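Local coordinates for protein RNA-dependent RNA Polymerase (Bombyx mori cytoplasmic polyhedrosis virus, PDB 6TZ0) that catalyses RNA-directed RNA synthesis, transcribing the viral double-stranded genome into plus strands and probably also making the complementary minus strands, at residues A[33-45]-A[146-158]. Residues are numbered along the deposited sequence; the frame is centred on the assembly and turned at random.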
# COMPACT_ATOMS: atom_id res chain seq x y z
N LEU A 33 1.25 -40.33 13.03
CA LEU A 33 2.07 -39.40 12.25
C LEU A 33 2.13 -38.02 12.89
O LEU A 33 3.12 -37.31 12.70
CB LEU A 33 1.56 -39.29 10.82
CG LEU A 33 1.82 -40.52 9.97
CD1 LEU A 33 1.27 -40.31 8.58
CD2 LEU A 33 3.30 -40.82 9.92
N ALA A 34 1.11 -37.61 13.63
CA ALA A 34 1.13 -36.28 14.23
C ALA A 34 1.92 -36.22 15.53
O ALA A 34 2.38 -35.13 15.90
CB ALA A 34 -0.29 -35.78 14.47
N ASN A 35 2.08 -37.33 16.25
CA ASN A 35 2.65 -37.26 17.59
C ASN A 35 4.18 -37.20 17.60
O ASN A 35 4.77 -36.23 18.07
CB ASN A 35 2.15 -38.43 18.44
CG ASN A 35 0.71 -38.28 18.85
OD1 ASN A 35 0.27 -37.19 19.21
ND2 ASN A 35 -0.04 -39.37 18.78
N ASP A 36 4.84 -38.24 17.09
CA ASP A 36 6.28 -38.38 17.24
C ASP A 36 7.00 -38.31 15.90
O ASP A 36 6.45 -38.65 14.85
CB ASP A 36 6.64 -39.69 17.94
CG ASP A 36 6.01 -40.90 17.29
OD1 ASP A 36 5.16 -40.72 16.40
OD2 ASP A 36 6.36 -42.04 17.67
N ARG A 37 8.26 -37.86 15.94
CA ARG A 37 9.07 -37.71 14.74
C ARG A 37 9.81 -38.98 14.36
O ARG A 37 10.34 -39.06 13.25
CB ARG A 37 10.07 -36.56 14.92
CG ARG A 37 11.14 -36.84 15.95
CD ARG A 37 12.05 -35.63 16.14
NE ARG A 37 13.16 -35.94 17.04
CZ ARG A 37 13.10 -35.82 18.36
NH1 ARG A 37 12.00 -35.39 18.95
NH2 ARG A 37 14.16 -36.12 19.09
N VAL A 38 9.86 -39.97 15.25
CA VAL A 38 10.43 -41.26 14.90
C VAL A 38 9.53 -41.96 13.88
O VAL A 38 10.02 -42.51 12.88
CB VAL A 38 10.63 -42.12 16.16
CG1 VAL A 38 11.15 -43.49 15.80
CG2 VAL A 38 11.57 -41.42 17.12
N ALA A 39 8.22 -41.91 14.09
CA ALA A 39 7.28 -42.46 13.13
C ALA A 39 7.25 -41.66 11.84
O ALA A 39 7.00 -42.23 10.78
CB ALA A 39 5.88 -42.53 13.73
N ARG A 40 7.54 -40.36 11.90
CA ARG A 40 7.59 -39.57 10.67
C ARG A 40 8.83 -39.89 9.85
O ARG A 40 8.76 -39.97 8.62
CB ARG A 40 7.53 -38.08 11.00
CG ARG A 40 6.18 -37.65 11.52
CD ARG A 40 5.99 -36.15 11.49
NE ARG A 40 6.86 -35.43 12.41
CZ ARG A 40 6.54 -35.18 13.67
NH1 ARG A 40 5.39 -35.60 14.17
NH2 ARG A 40 7.38 -34.51 14.45
N HIS A 41 9.98 -40.09 10.51
CA HIS A 41 11.16 -40.56 9.80
C HIS A 41 10.97 -41.98 9.27
O HIS A 41 11.51 -42.31 8.21
CB HIS A 41 12.39 -40.49 10.71
CG HIS A 41 13.68 -40.74 9.99
ND1 HIS A 41 14.17 -42.01 9.76
CD2 HIS A 41 14.59 -39.89 9.46
CE1 HIS A 41 15.31 -41.93 9.11
NE2 HIS A 41 15.59 -40.66 8.92
N ASP A 42 10.21 -42.81 9.99
CA ASP A 42 9.93 -44.16 9.52
C ASP A 42 9.00 -44.15 8.31
O ASP A 42 9.17 -44.94 7.38
CB ASP A 42 9.33 -44.98 10.66
CG ASP A 42 9.35 -46.47 10.40
OD1 ASP A 42 9.92 -46.90 9.37
OD2 ASP A 42 8.79 -47.22 11.23
N PHE A 43 8.00 -43.27 8.32
CA PHE A 43 7.03 -43.19 7.24
C PHE A 43 7.65 -42.60 5.98
O PHE A 43 7.42 -43.10 4.87
CB PHE A 43 5.83 -42.37 7.68
CG PHE A 43 4.77 -42.23 6.63
CD1 PHE A 43 3.93 -43.29 6.34
CD2 PHE A 43 4.59 -41.03 5.96
CE1 PHE A 43 2.95 -43.16 5.38
CE2 PHE A 43 3.61 -40.90 5.00
CZ PHE A 43 2.79 -41.96 4.71
N LEU A 44 8.44 -41.54 6.13
CA LEU A 44 9.02 -40.90 4.96
C LEU A 44 10.20 -41.66 4.39
O LEU A 44 10.52 -41.49 3.21
CB LEU A 44 9.44 -39.47 5.30
CG LEU A 44 8.32 -38.48 5.61
CD1 LEU A 44 8.89 -37.16 6.09
CD2 LEU A 44 7.45 -38.26 4.40
N PHE A 45 10.85 -42.50 5.19
CA PHE A 45 12.09 -43.16 4.78
C PHE A 45 12.06 -44.64 5.13
O PHE A 45 12.98 -45.18 5.74
CB PHE A 45 13.30 -42.50 5.44
CG PHE A 45 13.37 -41.03 5.21
CD1 PHE A 45 13.59 -40.52 3.95
CD2 PHE A 45 13.22 -40.15 6.27
CE1 PHE A 45 13.65 -39.16 3.74
CE2 PHE A 45 13.29 -38.79 6.07
CZ PHE A 45 13.51 -38.30 4.81
N TRP A 146 8.23 -31.10 8.09
CA TRP A 146 8.17 -32.54 7.90
C TRP A 146 6.76 -33.06 8.10
O TRP A 146 6.37 -34.04 7.46
CB TRP A 146 9.14 -33.26 8.83
CG TRP A 146 10.58 -32.89 8.58
CD1 TRP A 146 11.37 -32.13 9.38
CD2 TRP A 146 11.35 -33.20 7.42
NE1 TRP A 146 12.61 -31.99 8.81
CE2 TRP A 146 12.63 -32.63 7.61
CE3 TRP A 146 11.11 -33.93 6.26
CZ2 TRP A 146 13.64 -32.76 6.67
CZ3 TRP A 146 12.11 -34.05 5.33
CH2 TRP A 146 13.37 -33.47 5.54
N ARG A 147 5.96 -32.40 8.93
CA ARG A 147 4.56 -32.78 9.08
C ARG A 147 3.75 -32.45 7.83
O ARG A 147 2.86 -33.21 7.44
CB ARG A 147 3.96 -32.09 10.30
CG ARG A 147 4.57 -32.56 11.59
CD ARG A 147 3.97 -31.85 12.77
NE ARG A 147 4.61 -32.26 14.01
CZ ARG A 147 4.35 -31.73 15.19
NH1 ARG A 147 4.98 -32.17 16.27
NH2 ARG A 147 3.45 -30.75 15.30
N GLU A 148 4.08 -31.33 7.18
CA GLU A 148 3.42 -30.99 5.93
C GLU A 148 3.81 -31.94 4.81
O GLU A 148 2.96 -32.34 4.00
CB GLU A 148 3.74 -29.54 5.56
CG GLU A 148 3.21 -28.54 6.57
CD GLU A 148 3.50 -27.11 6.18
OE1 GLU A 148 4.21 -26.89 5.19
OE2 GLU A 148 3.01 -26.20 6.88
N LEU A 149 5.08 -32.35 4.77
CA LEU A 149 5.50 -33.35 3.79
C LEU A 149 4.85 -34.71 4.09
O LEU A 149 4.49 -35.43 3.15
CB LEU A 149 7.02 -33.45 3.77
CG LEU A 149 7.62 -34.36 2.70
CD1 LEU A 149 7.27 -33.84 1.32
CD2 LEU A 149 9.12 -34.47 2.84
N CYS A 150 4.68 -35.04 5.37
CA CYS A 150 3.95 -36.26 5.74
C CYS A 150 2.50 -36.20 5.30
O CYS A 150 1.94 -37.21 4.88
CB CYS A 150 4.03 -36.50 7.25
SG CYS A 150 5.60 -37.12 7.86
N ALA A 151 1.88 -35.02 5.37
CA ALA A 151 0.50 -34.87 4.91
C ALA A 151 0.38 -35.09 3.41
O ALA A 151 -0.53 -35.79 2.95
CB ALA A 151 -0.04 -33.50 5.30
N VAL A 152 1.31 -34.52 2.64
CA VAL A 152 1.29 -34.69 1.18
C VAL A 152 1.52 -36.15 0.79
O VAL A 152 0.78 -36.71 -0.04
CB VAL A 152 2.33 -33.76 0.52
CG1 VAL A 152 2.40 -34.01 -0.97
CG2 VAL A 152 1.96 -32.33 0.76
N ILE A 153 2.51 -36.80 1.41
CA ILE A 153 2.83 -38.18 1.07
C ILE A 153 1.72 -39.13 1.52
O ILE A 153 1.39 -40.09 0.81
CB ILE A 153 4.21 -38.55 1.67
CG1 ILE A 153 5.31 -37.72 1.01
CG2 ILE A 153 4.52 -40.01 1.52
CD1 ILE A 153 5.43 -37.92 -0.47
N ALA A 154 1.09 -38.85 2.67
CA ALA A 154 -0.03 -39.66 3.14
C ALA A 154 -1.23 -39.56 2.22
O ALA A 154 -1.89 -40.57 1.94
CB ALA A 154 -0.42 -39.22 4.55
N SER A 155 -1.52 -38.35 1.73
CA SER A 155 -2.62 -38.17 0.79
C SER A 155 -2.36 -38.90 -0.52
O SER A 155 -3.27 -39.56 -1.05
CB SER A 155 -2.84 -36.68 0.53
OG SER A 155 -1.74 -36.15 -0.17
N LEU A 156 -1.13 -38.83 -1.03
CA LEU A 156 -0.79 -39.54 -2.26
C LEU A 156 -0.87 -41.06 -2.08
O LEU A 156 -1.31 -41.77 -2.99
CB LEU A 156 0.61 -39.13 -2.72
CG LEU A 156 0.85 -37.77 -3.35
CD1 LEU A 156 2.30 -37.43 -3.26
CD2 LEU A 156 0.47 -37.84 -4.80
N ASP A 157 -0.46 -41.56 -0.91
CA ASP A 157 -0.52 -42.99 -0.65
C ASP A 157 -1.95 -43.50 -0.57
O ASP A 157 -2.27 -44.56 -1.12
CB ASP A 157 0.21 -43.34 0.65
CG ASP A 157 1.70 -43.19 0.54
OD1 ASP A 157 2.23 -43.27 -0.59
OD2 ASP A 157 2.35 -43.03 1.59
N VAL A 158 -2.82 -42.75 0.11
CA VAL A 158 -4.20 -43.21 0.25
C VAL A 158 -4.96 -43.08 -1.07
O VAL A 158 -5.80 -43.93 -1.40
CB VAL A 158 -4.88 -42.47 1.41
CG1 VAL A 158 -6.36 -42.79 1.52
CG2 VAL A 158 -4.20 -42.85 2.69
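Phe-43 and Leu-44 press as two neighbouring knobs into holes of segment 146-158 of helix 145-160, whose axis passes within 10.5 Å of that of helix 37-44, at 45°. The Phe-43 ring sits among Cys-150, Ile-153, Ala-154 and Asp-157. With CG anti to the backbone N (chi1 180°), it reaches across so that CE2 meets Ile-153 CG2 at 3.7 Å, while Leu-33 CD1 lies over the centre of one ring face. From the opposite direction OD2 of Asp-157 meets CZ of the ring, the carboxylate plane steeply inclined to it; OD2 is salt-bridged to Arg-168 and OD1 hydrogen-bonded to Tyr-165. Leu-44 divides its branches: CD1 touches Cys-150 SG (3.7 Å) and Trp-146 CE3 (3.9 Å), and CD2 leans on Ile-153 CG1. The same sulfur also lies against the Arg-40 methylenes.

Beyond it, Arg-40 bends at chi3 (-67°). Arg-147 NE lies over one face of its guanidinium, 3.4 Å from Arg-40 NH1, the two planes steeply inclined; both atoms are donors, a contact and not a bond. NH1 donates in the guanidinium plane to Leu-33 O (3.2 Å), tying helix 37-44 back to helix 20-35. Arg-147 and Arg-37 belong to an ATP-binding site, empty in this model; Arg-791 of that site lies close to Arg-147. A mainly apolar middle thus separates the Asp-157 carboxylate from the arginines, where Arg-40 probably adds positive charge, consistent with binding an anionic nucleotide.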